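Local coordinates for 1-deoxy-D-xylulose 5-phosphate reductoisomerase (Zymomonas mobilis, PDB 1R0K), which catalyses the NADPH-dependent rearrangement and reduction of 1-deoxy-D-xylulose 5-phosphate to 2-C-methyl-D-erythritol 4-phosphate, a step of isoprenoid biosynthesis that needs a divalent metal ion, at residues 34-45 and 54-64; 166-176 and 242-253. All coordinates share one frame; numbering follows the deposited sequence.

How the interactions relate
Read from the N terminus, the chain first closes interaction 1, a short loop in which strand 31-38, helix 42-51 and strand 56-59 make a beta-alpha-beta unit within the seven-stranded parallel sheet of the NADPH-binding domain. More than a hundred residues later it opens interaction 2, where strand 168-175 meets strand 246-252 as antiparallel neighbours in a four-stranded mixed sheet; this loop spans 65 residues, 31 of them helical. The two contacts follow one another in series, neither nested nor crossed. Their centres are 37 Å apart, on opposite sides of the chain's centre: interaction 1 bears residues predicted to bind NADPH, whereas interaction 2 reaches from a predicted substrate-binding serine to the second subunit.

Interaction 1: 34-45 and 54-64; sequences IALTANRNVKDL and AKRAVIADPSL. With ACT (acetate ion), chain F.
The probable NADPH site of the Rossmann-type domain lies at the C-terminal end of this strand pair, where Ala38 and Ile59 are bridged and the chain after Ala38 turns past Arg40 and Asn41, both predicted to bind the cofactor. Strands 34-38 and 56-59 run parallel: Leu36 N donates to Arg56 O, Leu36 O accepts from Val58 N, and Ala38 N meets Val58 O at 2.9 Å with a C=O...N angle of 171°. Beyond the strands the pairing continues from Asp61 N to Asn39 O. On one face Thr37 CG2 lies beside Val58 CB, the two side chains pointing the same way under helix 83-90, while Thr37 OG1 is bonded to Gly11 N. The other face carries the crossover of a right-handed beta-alpha-beta unit: helix 42-51 sets Leu45 CG on Ala57 CB at 4.0 Å, and Val42 CG2 touches Ile59 CD1 at 3.9 Å, the two side chains crossing at about a right angle. Ile59 swings CG1 opposite the backbone N (chi1 -170°), and its CD1 comes under the turn, 3.4 Å from Asn39 O. Past the strand ends the Arg40 chain bends at its third torsion and brings NH1 to Asp61 OD2 at 2.8 Å, an edge-on salt bridge with a weak hydrogen bond, the guanidinium and carboxylate planes 66° apart. An acetate, probably from the crystallisation liquor, is held by three successive backbone amides: its O accepts from Asn39 N at 2.9 Å and from Arg40 N and Asn41 N, with Thr13 OG1 as a further partner.

Interaction 2: 166-176 and 242-253; sequences DYVRRIIITAS and PQSVIHSMVEYL
Glu251 OE1 is gripped by two nitrogens of Arg170, NE at 2.7 Å and NH2 at 2.9 Å, a side-on hold on one oxygen. NH2 comes nearly along the C-O axis, NE from above the carboxylate plane, and the two flat groups stand 80° apart. Arg170 CG sits between its backbone N and carbonyl carbon (chi1 62°), from where the extended chain runs to the carboxylate and lays the guanidinium over Ile172 CD1. The other oxygen, Glu251 OE2, takes Arg169 NH1 at 2.9 Å at the guanidinium edge, while Leu253 CA lies over one face of that group. With an alanine at Glu251 the shared carboxylate is gone, and the two guanidinium groups, left to their remaining partners, are likely to be held less firmly, while Ser286 of the second subunit would lose its acceptor. That subunit adds Ser286 to OE2, Leu287 O to Arg170 NH2 and Glu281 to Arg169 NH2; Arg170 NH1 pairs with Glu237 of its own chain. Beneath the charges, Glu251 O accepts from Arg169 N at 2.8 Å and weakly from Arg170 N. Farther along, Ile172 and Met249 form a hydrogen-bonded pair, and Met249 CE reaches Ile172 CD1 and CG2 at 4.0 Å each, with Phe289 of the second subunit packed on both residues. Val168 CG2 lies 3.9 Å from Val250 CG1, the side chains crossing at about a right angle. Past the regular pairing, Thr174 OG1 donates to Ile246 O at 2.9 Å, and Ser176, a predicted substrate-binding residue, sets CB against Ser244 OG. Two consecutive residues, Arg169 and Arg170, facing the single Glu251 are the mark of a classic beta bulge, here between two antiparallel inner strands of the four-stranded mixed sheet at the dimer interface.

Interaction 1: 34-45 and 54-64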
loop_
_atom_site.group_PDB
_atom_site.type_symbol
_atom_site.label_atom_id
_atom_site.label_comp_id
_atom_site.label_asym_id
_atom_site.label_seq_id
_atom_site.Cartn_x
_atom_site.Cartn_y
_atom_site.Cartn_z
ATOM N N ILE B 34 9.763 -10.651 29.637
ATOM C CA ILE B 34 9.246 -11.559 30.645
ATOM C C ILE B 34 9.907 -12.918 30.446
ATOM O O ILE B 34 10.813 -13.291 31.187
ATOM C CB ILE B 34 7.710 -11.717 30.532
ATOM C CG1 ILE B 34 7.029 -10.357 30.703
ATOM C CG2 ILE B 34 7.203 -12.685 31.599
ATOM C CD1 ILE B 34 7.308 -9.687 32.033
ATOM N N ALA B 35 9.468 -13.655 29.434
ATOM C CA ALA B 35 10.046 -14.964 29.177
ATOM C C ALA B 35 10.633 -15.103 27.784
ATOM O O ALA B 35 10.176 -14.474 26.830
ATOM C CB ALA B 35 9.004 -16.046 29.399
ATOM N N LEU B 36 11.671 -15.924 27.688
ATOM C CA LEU B 36 12.308 -16.229 26.418
ATOM C C LEU B 36 12.389 -17.743 26.411
ATOM O O LEU B 36 12.655 -18.351 27.446
ATOM C CB LEU B 36 13.721 -15.646 26.343
ATOM C CG LEU B 36 13.901 -14.128 26.356
ATOM C CD1 LEU B 36 15.376 -13.819 26.118
ATOM C CD2 LEU B 36 13.037 -13.470 25.275
ATOM N N THR B 37 12.143 -18.364 25.266
ATOM C CA THR B 37 12.224 -19.814 25.204
ATOM C C THR B 37 13.022 -20.226 23.985
ATOM O O THR B 37 13.141 -19.469 23.024
ATOM C CB THR B 37 10.836 -20.468 25.095
ATOM O OG1 THR B 37 10.369 -20.384 23.742
ATOM C CG2 THR B 37 9.849 -19.779 26.022
ATOM N N ALA B 38 13.580 -21.428 24.041
ATOM C CA ALA B 38 14.348 -21.970 22.932
ATOM C C ALA B 38 14.063 -23.464 22.892
ATOM O O ALA B 38 13.365 -23.987 23.760
ATOM C CB ALA B 38 15.836 -21.710 23.136
ATOM N N ASN B 39 14.588 -24.146 21.883
ATOM C CA ASN B 39 14.374 -25.579 21.752
ATOM C C ASN B 39 15.569 -26.356 22.298
ATOM O O ASN B 39 15.437 -27.108 23.261
ATOM C CB ASN B 39 14.138 -25.940 20.284
ATOM C CG ASN B 39 13.777 -27.401 20.095
ATOM O OD1 ASN B 39 12.845 -27.905 20.720
ATOM N ND2 ASN B 39 14.511 -28.086 19.225
ATOM N N ARG B 40 16.735 -26.163 21.687
ATOM C CA ARG B 40 17.940 -26.858 22.125
ATOM C C ARG B 40 19.167 -25.963 22.305
ATOM O O ARG B 40 20.170 -26.406 22.857
ATOM C CB ARG B 40 18.282 -27.991 21.146
ATOM C CG ARG B 40 17.305 -29.165 21.170
ATOM C CD ARG B 40 17.705 -30.232 20.160
ATOM N NE ARG B 40 19.050 -30.760 20.402
ATOM C CZ ARG B 40 19.372 -31.564 21.411
ATOM N NH1 ARG B 40 18.451 -31.945 22.285
ATOM N NH2 ARG B 40 20.621 -31.993 21.544
ATOM N N ASN B 41 19.094 -24.712 21.856
ATOM C CA ASN B 41 20.237 -23.808 21.977
ATOM C C ASN B 41 20.290 -23.083 23.316
ATOM O O ASN B 41 19.941 -21.906 23.420
ATOM C CB ASN B 41 20.231 -22.773 20.850
ATOM C CG ASN B 41 21.552 -22.024 20.739
ATOM O OD1 ASN B 41 22.121 -21.582 21.741
ATOM N ND2 ASN B 41 22.045 -21.876 19.515
ATOM N N VAL B 42 20.749 -23.795 24.339
ATOM C CA VAL B 42 20.859 -23.246 25.682
ATOM C C VAL B 42 21.755 -22.009 25.727
ATOM O O VAL B 42 21.407 -21.000 26.344
ATOM C CB VAL B 42 21.427 -24.307 26.656
ATOM C CG1 VAL B 42 21.567 -23.718 28.046
ATOM C CG2 VAL B 42 20.521 -25.525 26.678
ATOM N N LYS B 43 22.909 -22.092 25.074
ATOM C CA LYS B 43 23.862 -20.986 25.056
ATOM C C LYS B 43 23.222 -19.675 24.618
ATOM O O LYS B 43 23.271 -18.672 25.331
ATOM C CB LYS B 43 25.035 -21.318 24.126
ATOM C CG LYS B 43 26.042 -20.184 23.965
ATOM C CD LYS B 43 26.636 -19.760 25.303
ATOM C CE LYS B 43 27.623 -18.611 25.135
ATOM N NZ LYS B 43 28.759 -18.964 24.239
ATOM N N ASP B 44 22.630 -19.696 23.432
ATOM C CA ASP B 44 21.980 -18.522 22.877
ATOM C C ASP B 44 20.843 -18.049 23.781
ATOM O O ASP B 44 20.721 -16.856 24.060
ATOM C CB ASP B 44 21.463 -18.851 21.477
ATOM C CG ASP B 44 20.749 -17.688 20.825
ATOM O OD1 ASP B 44 20.833 -16.551 21.341
ATOM O OD2 ASP B 44 20.108 -17.917 19.779
ATOM N N LEU B 45 20.020 -18.987 24.249
ATOM C CA LEU B 45 18.903 -18.645 25.123
ATOM C C LEU B 45 19.375 -17.910 26.369
ATOM O O LEU B 45 18.887 -16.825 26.679
ATOM C CB LEU B 45 18.145 -19.904 25.551
ATOM C CG LEU B 45 16.982 -19.675 26.528
ATOM C CD1 LEU B 45 15.919 -18.777 25.884
ATOM C CD2 LEU B 45 16.377 -21.019 26.930
ATOM N N ALA B 54 15.739 -10.983 31.477
ATOM C CA ALA B 54 14.468 -11.693 31.395
ATOM C C ALA B 54 14.127 -12.316 32.739
ATOM O O ALA B 54 15.016 -12.664 33.516
ATOM C CB ALA B 54 14.539 -12.772 30.319
ATOM N N LYS B 55 12.834 -12.457 33.011
ATOM C CA LYS B 55 12.396 -13.042 34.269
ATOM C C LYS B 55 12.534 -14.556 34.238
ATOM O O LYS B 55 12.796 -15.187 35.259
ATOM C CB LYS B 55 10.942 -12.660 34.558
ATOM C CG LYS B 55 10.420 -13.227 35.867
ATOM C CD LYS B 55 8.985 -12.811 36.131
ATOM C CE LYS B 55 8.461 -13.450 37.410
ATOM N NZ LYS B 55 7.040 -13.087 37.671
ATOM N N ARG B 56 12.374 -15.143 33.061
ATOM C CA ARG B 56 12.477 -16.589 32.943
ATOM C C ARG B 56 12.935 -17.022 31.561
ATOM O O ARG B 56 12.616 -16.378 30.565
ATOM C CB ARG B 56 11.120 -17.226 33.253
ATOM C CG ARG B 56 11.112 -18.747 33.192
ATOM C CD ARG B 56 9.725 -19.286 33.495
ATOM N NE ARG B 56 9.219 -18.780 34.766
ATOM C CZ ARG B 56 8.005 -19.030 35.241
ATOM N NH1 ARG B 56 7.163 -19.790 34.551
ATOM N NH2 ARG B 56 7.628 -18.511 36.403
ATOM N N ALA B 57 13.687 -18.116 31.516
ATOM C CA ALA B 57 14.180 -18.683 30.268
ATOM C C ALA B 57 13.772 -20.149 30.260
ATOM O O ALA B 57 13.996 -20.871 31.231
ATOM C CB ALA B 57 15.694 -18.558 30.188
ATOM N N VAL B 58 13.173 -20.595 29.164
ATOM C CA VAL B 58 12.736 -21.976 29.085
ATOM C C VAL B 58 13.357 -22.716 27.920
ATOM O O VAL B 58 13.306 -22.258 26.779
ATOM C CB VAL B 58 11.203 -22.067 28.951
ATOM C CG1 VAL B 58 10.755 -23.518 29.051
ATOM C CG2 VAL B 58 10.534 -21.234 30.026
ATOM N N ILE B 59 13.963 -23.860 28.216
ATOM C CA ILE B 59 14.548 -24.682 27.174
ATOM C C ILE B 59 13.545 -25.822 26.975
ATOM O O ILE B 59 13.197 -26.529 27.918
ATOM C CB ILE B 59 15.946 -25.211 27.592
ATOM C CG1 ILE B 59 16.637 -25.852 26.388
ATOM C CG2 ILE B 59 15.824 -26.187 28.757
ATOM C CD1 ILE B 59 16.964 -24.869 25.289
ATOM N N ALA B 60 13.057 -25.973 25.750
ATOM C CA ALA B 60 12.064 -26.993 25.431
ATOM C C ALA B 60 12.485 -28.414 25.782
ATOM O O ALA B 60 11.703 -29.187 26.333
ATOM C CB ALA B 60 11.703 -26.912 23.952
ATOM N N ASP B 61 13.723 -28.754 25.453
ATOM C CA ASP B 61 14.246 -30.087 25.709
ATOM C C ASP B 61 14.531 -30.303 27.197
ATOM O O ASP B 61 15.444 -29.696 27.757
ATOM C CB ASP B 61 15.524 -30.286 24.894
ATOM C CG ASP B 61 15.891 -31.739 24.739
ATOM O OD1 ASP B 61 16.052 -32.418 25.775
ATOM O OD2 ASP B 61 16.014 -32.200 23.582
ATOM N N PRO B 62 13.754 -31.179 27.857
ATOM C CA PRO B 62 13.964 -31.437 29.286
ATOM C C PRO B 62 15.382 -31.907 29.577
ATOM O O PRO B 62 15.925 -31.649 30.649
ATOM C CB PRO B 62 12.929 -32.518 29.598
ATOM C CG PRO B 62 11.842 -32.241 28.615
ATOM C CD PRO B 62 12.619 -31.965 27.348
ATOM N N SER B 63 15.975 -32.596 28.609
ATOM C CA SER B 63 17.327 -33.131 28.743
ATOM C C SER B 63 18.371 -32.036 28.929
ATOM O O SER B 63 19.471 -32.295 29.413
ATOM C CB SER B 63 17.689 -33.954 27.501
ATOM O OG SER B 63 16.642 -34.844 27.141
ATOM N N LEU B 64 18.026 -30.812 28.549
ATOM C CA LEU B 64 18.966 -29.703 28.655
ATOM C C LEU B 64 18.726 -28.780 29.844
ATOM O O LEU B 64 19.386 -27.750 29.967
ATOM C CB LEU B 64 18.941 -28.879 27.361
ATOM C CG LEU B 64 19.219 -29.635 26.054
ATOM C CD1 LEU B 64 19.133 -28.673 24.879
ATOM C CD2 LEU B 64 20.597 -30.282 26.110
HETATM C C ACT F . 16.744 -23.955 18.873
HETATM O O ACT F . 16.759 -23.436 20.071
HETATM O OXT ACT F . 16.967 -25.176 18.584
HETATM C CH3 ACT F . 16.448 -23.122 17.667
#

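Interaction 2: 166-176 and 242-253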
loop_
_atom_site.group_PDB
_atom_site.type_symbol
_atom_site.label_atom_id
_atom_site.label_comp_id
_atom_site.label_asym_id
_atom_site.label_seq_id
_atom_site.Cartn_x
_atom_site.Cartn_y
_atom_site.Cartn_z
ATOM N N ASP B 166 -15.646 -6.200 3.737
ATOM C CA ASP B 166 -16.405 -6.123 2.492
ATOM C C ASP B 166 -15.809 -5.187 1.442
ATOM O O ASP B 166 -16.216 -5.223 0.282
ATOM C CB ASP B 166 -17.851 -5.704 2.765
ATOM C CG ASP B 166 -18.602 -6.710 3.612
ATOM O OD1 ASP B 166 -18.219 -7.900 3.621
ATOM O OD2 ASP B 166 -19.591 -6.307 4.260
ATOM N N TYR B 167 -14.858 -4.346 1.837
ATOM C CA TYR B 167 -14.236 -3.425 0.887
ATOM C C TYR B 167 -13.227 -4.135 -0.004
ATOM O O TYR B 167 -12.750 -3.571 -0.991
ATOM C CB TYR B 167 -13.523 -2.284 1.617
ATOM C CG TYR B 167 -14.431 -1.345 2.384
ATOM C CD1 TYR B 167 -15.814 -1.357 2.192
ATOM C CD2 TYR B 167 -13.897 -0.418 3.280
ATOM C CE1 TYR B 167 -16.643 -0.466 2.877
ATOM C CE2 TYR B 167 -14.714 0.474 3.967
ATOM C CZ TYR B 167 -16.082 0.446 3.761
ATOM O OH TYR B 167 -16.886 1.340 4.441
ATOM N N VAL B 168 -12.893 -5.370 0.348
ATOM C CA VAL B 168 -11.926 -6.133 -0.429
ATOM C C VAL B 168 -12.525 -6.793 -1.670
ATOM O O VAL B 168 -13.536 -7.490 -1.585
ATOM C CB VAL B 168 -11.268 -7.255 0.427
ATOM C CG1 VAL B 168 -10.363 -8.127 -0.456
ATOM C CG2 VAL B 168 -10.463 -6.647 1.557
ATOM N N ARG B 169 -11.898 -6.565 -2.821
ATOM C CA ARG B 169 -12.332 -7.196 -4.061
ATOM C C ARG B 169 -11.487 -8.454 -4.230
ATOM O O ARG B 169 -11.992 -9.511 -4.604
ATOM C CB ARG B 169 -12.117 -6.278 -5.262
ATOM C CG ARG B 169 -12.336 -6.980 -6.602
ATOM C CD ARG B 169 -12.411 -5.977 -7.728
ATOM N NE ARG B 169 -13.623 -5.170 -7.623
ATOM C CZ ARG B 169 -13.681 -3.875 -7.906
ATOM N NH1 ARG B 169 -12.592 -3.234 -8.308
ATOM N NH2 ARG B 169 -14.834 -3.225 -7.801
ATOM N N ARG B 170 -10.192 -8.333 -3.956
ATOM C CA ARG B 170 -9.296 -9.477 -4.061
ATOM C C ARG B 170 -8.015 -9.270 -3.263
ATOM O O ARG B 170 -7.584 -8.141 -3.037
ATOM C CB ARG B 170 -8.932 -9.762 -5.527
ATOM C CG ARG B 170 -8.193 -8.636 -6.228
ATOM C CD ARG B 170 -7.520 -9.085 -7.544
ATOM N NE ARG B 170 -7.075 -7.918 -8.298
ATOM C CZ ARG B 170 -6.247 -7.935 -9.340
ATOM N NH1 ARG B 170 -5.731 -9.071 -9.792
ATOM N NH2 ARG B 170 -5.942 -6.795 -9.938
ATOM N N ILE B 171 -7.436 -10.376 -2.807
ATOM C CA ILE B 171 -6.174 -10.353 -2.080
ATOM C C ILE B 171 -5.209 -11.117 -2.981
ATOM O O ILE B 171 -5.474 -12.256 -3.375
ATOM C CB ILE B 171 -6.267 -11.061 -0.707
ATOM C CG1 ILE B 171 -7.056 -10.189 0.274
ATOM C CG2 ILE B 171 -4.866 -11.356 -0.172
ATOM C CD1 ILE B 171 -7.136 -10.754 1.684
ATOM N N ILE B 172 -4.100 -10.474 -3.318
ATOM C CA ILE B 172 -3.107 -11.078 -4.187
ATOM C C ILE B 172 -1.897 -11.509 -3.378
ATOM O O ILE B 172 -1.184 -10.677 -2.824
ATOM C CB ILE B 172 -2.639 -10.086 -5.261
ATOM C CG1 ILE B 172 -3.847 -9.512 -6.001
ATOM C CG2 ILE B 172 -1.687 -10.777 -6.232
ATOM C CD1 ILE B 172 -3.490 -8.372 -6.932
ATOM N N ILE B 173 -1.688 -12.814 -3.287
ATOM C CA ILE B 173 -0.541 -13.330 -2.571
ATOM C C ILE B 173 0.554 -13.478 -3.619
ATOM O O ILE B 173 0.434 -14.275 -4.547
ATOM C CB ILE B 173 -0.827 -14.704 -1.944
ATOM C CG1 ILE B 173 -2.040 -14.614 -1.020
ATOM C CG2 ILE B 173 0.395 -15.185 -1.171
ATOM C CD1 ILE B 173 -2.440 -15.947 -0.419
ATOM N N THR B 174 1.607 -12.684 -3.493
ATOM C CA THR B 174 2.706 -12.773 -4.442
ATOM C C THR B 174 3.539 -14.003 -4.119
ATOM O O THR B 174 3.599 -14.436 -2.967
ATOM C CB THR B 174 3.579 -11.512 -4.405
ATOM O OG1 THR B 174 3.913 -11.194 -3.048
ATOM C CG2 THR B 174 2.828 -10.344 -5.040
ATOM N N ALA B 175 4.167 -14.571 -5.145
ATOM C CA ALA B 175 4.971 -15.773 -4.986
ATOM C C ALA B 175 6.186 -15.695 -5.891
ATOM O O ALA B 175 6.060 -15.336 -7.059
ATOM C CB ALA B 175 4.142 -17.011 -5.350
ATOM N N SER B 176 7.356 -16.029 -5.355
ATOM C CA SER B 176 8.579 -16.002 -6.145
ATOM C C SER B 176 8.461 -17.032 -7.255
ATOM O O SER B 176 8.997 -16.848 -8.345
ATOM C CB SER B 176 9.791 -16.358 -5.280
ATOM O OG SER B 176 9.731 -17.718 -4.881
ATOM N N PRO B 242 8.875 -13.065 -9.459
ATOM C CA PRO B 242 10.247 -13.490 -9.149
ATOM C C PRO B 242 11.039 -12.661 -8.137
ATOM O O PRO B 242 11.598 -13.211 -7.189
ATOM C CB PRO B 242 10.915 -13.520 -10.522
ATOM C CG PRO B 242 9.776 -13.897 -11.437
ATOM C CD PRO B 242 8.668 -13.000 -10.918
ATOM N N GLN B 243 11.090 -11.346 -8.334
ATOM C CA GLN B 243 11.854 -10.471 -7.440
ATOM C C GLN B 243 11.404 -10.497 -5.982
ATOM O O GLN B 243 12.187 -10.205 -5.080
ATOM C CB GLN B 243 11.811 -9.026 -7.946
ATOM C CG GLN B 243 12.496 -8.777 -9.291
ATOM C CD GLN B 243 11.722 -9.341 -10.466
ATOM O OE1 GLN B 243 10.505 -9.503 -10.404
ATOM N NE2 GLN B 243 12.424 -9.618 -11.554
ATOM N N SER B 244 10.136 -10.827 -5.751
ATOM C CA SER B 244 9.600 -10.876 -4.394
ATOM C C SER B 244 9.807 -9.575 -3.623
ATOM O O SER B 244 10.076 -9.602 -2.418
ATOM C CB SER B 244 10.234 -12.031 -3.604
ATOM O OG SER B 244 9.903 -13.284 -4.175
ATOM N N VAL B 245 9.700 -8.437 -4.307
ATOM C CA VAL B 245 9.858 -7.150 -3.633
ATOM C C VAL B 245 8.476 -6.671 -3.219
ATOM O O VAL B 245 8.317 -6.042 -2.172
ATOM C CB VAL B 245 10.563 -6.100 -4.527
ATOM C CG1 VAL B 245 12.062 -6.364 -4.522
ATOM C CG2 VAL B 245 10.030 -6.160 -5.942
ATOM N N ILE B 246 7.475 -6.957 -4.045
ATOM C CA ILE B 246 6.103 -6.632 -3.669
ATOM C C ILE B 246 5.759 -7.882 -2.866
ATOM O O ILE B 246 5.739 -8.998 -3.405
ATOM C CB ILE B 246 5.163 -6.500 -4.888
ATOM C CG1 ILE B 246 5.535 -5.243 -5.681
ATOM C CG2 ILE B 246 3.709 -6.441 -4.420
ATOM C CD1 ILE B 246 4.627 -4.946 -6.858
ATOM N N HIS B 247 5.518 -7.692 -1.577
ATOM C CA HIS B 247 5.258 -8.801 -0.671
ATOM C C HIS B 247 3.829 -9.347 -0.636
ATOM O O HIS B 247 3.598 -10.415 -0.074
ATOM C CB HIS B 247 5.754 -8.405 0.720
ATOM C CG HIS B 247 7.223 -8.104 0.755
ATOM N ND1 HIS B 247 7.758 -7.061 1.482
ATOM C CD2 HIS B 247 8.267 -8.697 0.126
ATOM C CE1 HIS B 247 9.066 -7.022 1.296
ATOM N NE2 HIS B 247 9.400 -8.003 0.477
ATOM N N SER B 248 2.906 -8.613 -1.259
ATOM C CA SER B 248 1.489 -8.973 -1.413
ATOM C C SER B 248 0.617 -7.732 -1.567
ATOM O O SER B 248 1.055 -6.616 -1.289
ATOM C CB SER B 248 0.976 -9.852 -0.267
ATOM O OG SER B 248 1.300 -11.212 -0.529
ATOM N N MET B 249 -0.620 -7.917 -2.017
ATOM C CA MET B 249 -1.482 -6.768 -2.250
ATOM C C MET B 249 -2.952 -7.012 -1.942
ATOM O O MET B 249 -3.402 -8.157 -1.829
ATOM C CB MET B 249 -1.349 -6.336 -3.712
ATOM C CG MET B 249 0.081 -6.283 -4.224
ATOM S SD MET B 249 0.180 -5.807 -5.973
ATOM C CE MET B 249 0.379 -7.395 -6.751
ATOM N N VAL B 250 -3.694 -5.913 -1.824
ATOM C CA VAL B 250 -5.127 -5.970 -1.562
ATOM C C VAL B 250 -5.831 -4.957 -2.459
ATOM O O VAL B 250 -5.498 -3.766 -2.438
ATOM C CB VAL B 250 -5.468 -5.610 -0.092
ATOM C CG1 VAL B 250 -6.976 -5.629 0.104
ATOM C CG2 VAL B 250 -4.803 -6.585 0.866
ATOM N N GLU B 251 -6.789 -5.416 -3.258
ATOM C CA GLU B 251 -7.524 -4.491 -4.112
ATOM C C GLU B 251 -8.861 -4.173 -3.466
ATOM O O GLU B 251 -9.548 -5.062 -2.956
ATOM C CB GLU B 251 -7.778 -5.066 -5.509
ATOM C CG GLU B 251 -8.377 -4.022 -6.461
ATOM C CD GLU B 251 -8.737 -4.583 -7.819
ATOM O OE1 GLU B 251 -7.937 -5.353 -8.382
ATOM O OE2 GLU B 251 -9.824 -4.238 -8.333
ATOM N N TYR B 252 -9.220 -2.895 -3.506
ATOM C CA TYR B 252 -10.466 -2.414 -2.933
ATOM C C TYR B 252 -11.524 -2.257 -4.022
ATOM O O TYR B 252 -11.201 -2.237 -5.211
ATOM C CB TYR B 252 -10.224 -1.074 -2.227
ATOM C CG TYR B 252 -9.383 -1.199 -0.971
ATOM C CD1 TYR B 252 -8.068 -1.677 -1.020
ATOM C CD2 TYR B 252 -9.920 -0.885 0.273
ATOM C CE1 TYR B 252 -7.318 -1.840 0.150
ATOM C CE2 TYR B 252 -9.184 -1.044 1.443
ATOM C CZ TYR B 252 -7.890 -1.521 1.379
ATOM O OH TYR B 252 -7.190 -1.685 2.549
ATOM N N LEU B 253 -12.779 -2.148 -3.591
ATOM C CA LEU B 253 -13.939 -2.002 -4.472
ATOM C C LEU B 253 -13.844 -0.838 -5.448
ATOM O O LEU B 253 -14.514 -0.849 -6.486
ATOM C CB LEU B 253 -15.223 -1.830 -3.642
ATOM C CG LEU B 253 -15.569 -2.872 -2.573
ATOM C CD1 LEU B 253 -16.945 -2.555 -1.984
ATOM C CD2 LEU B 253 -15.561 -4.266 -3.178
#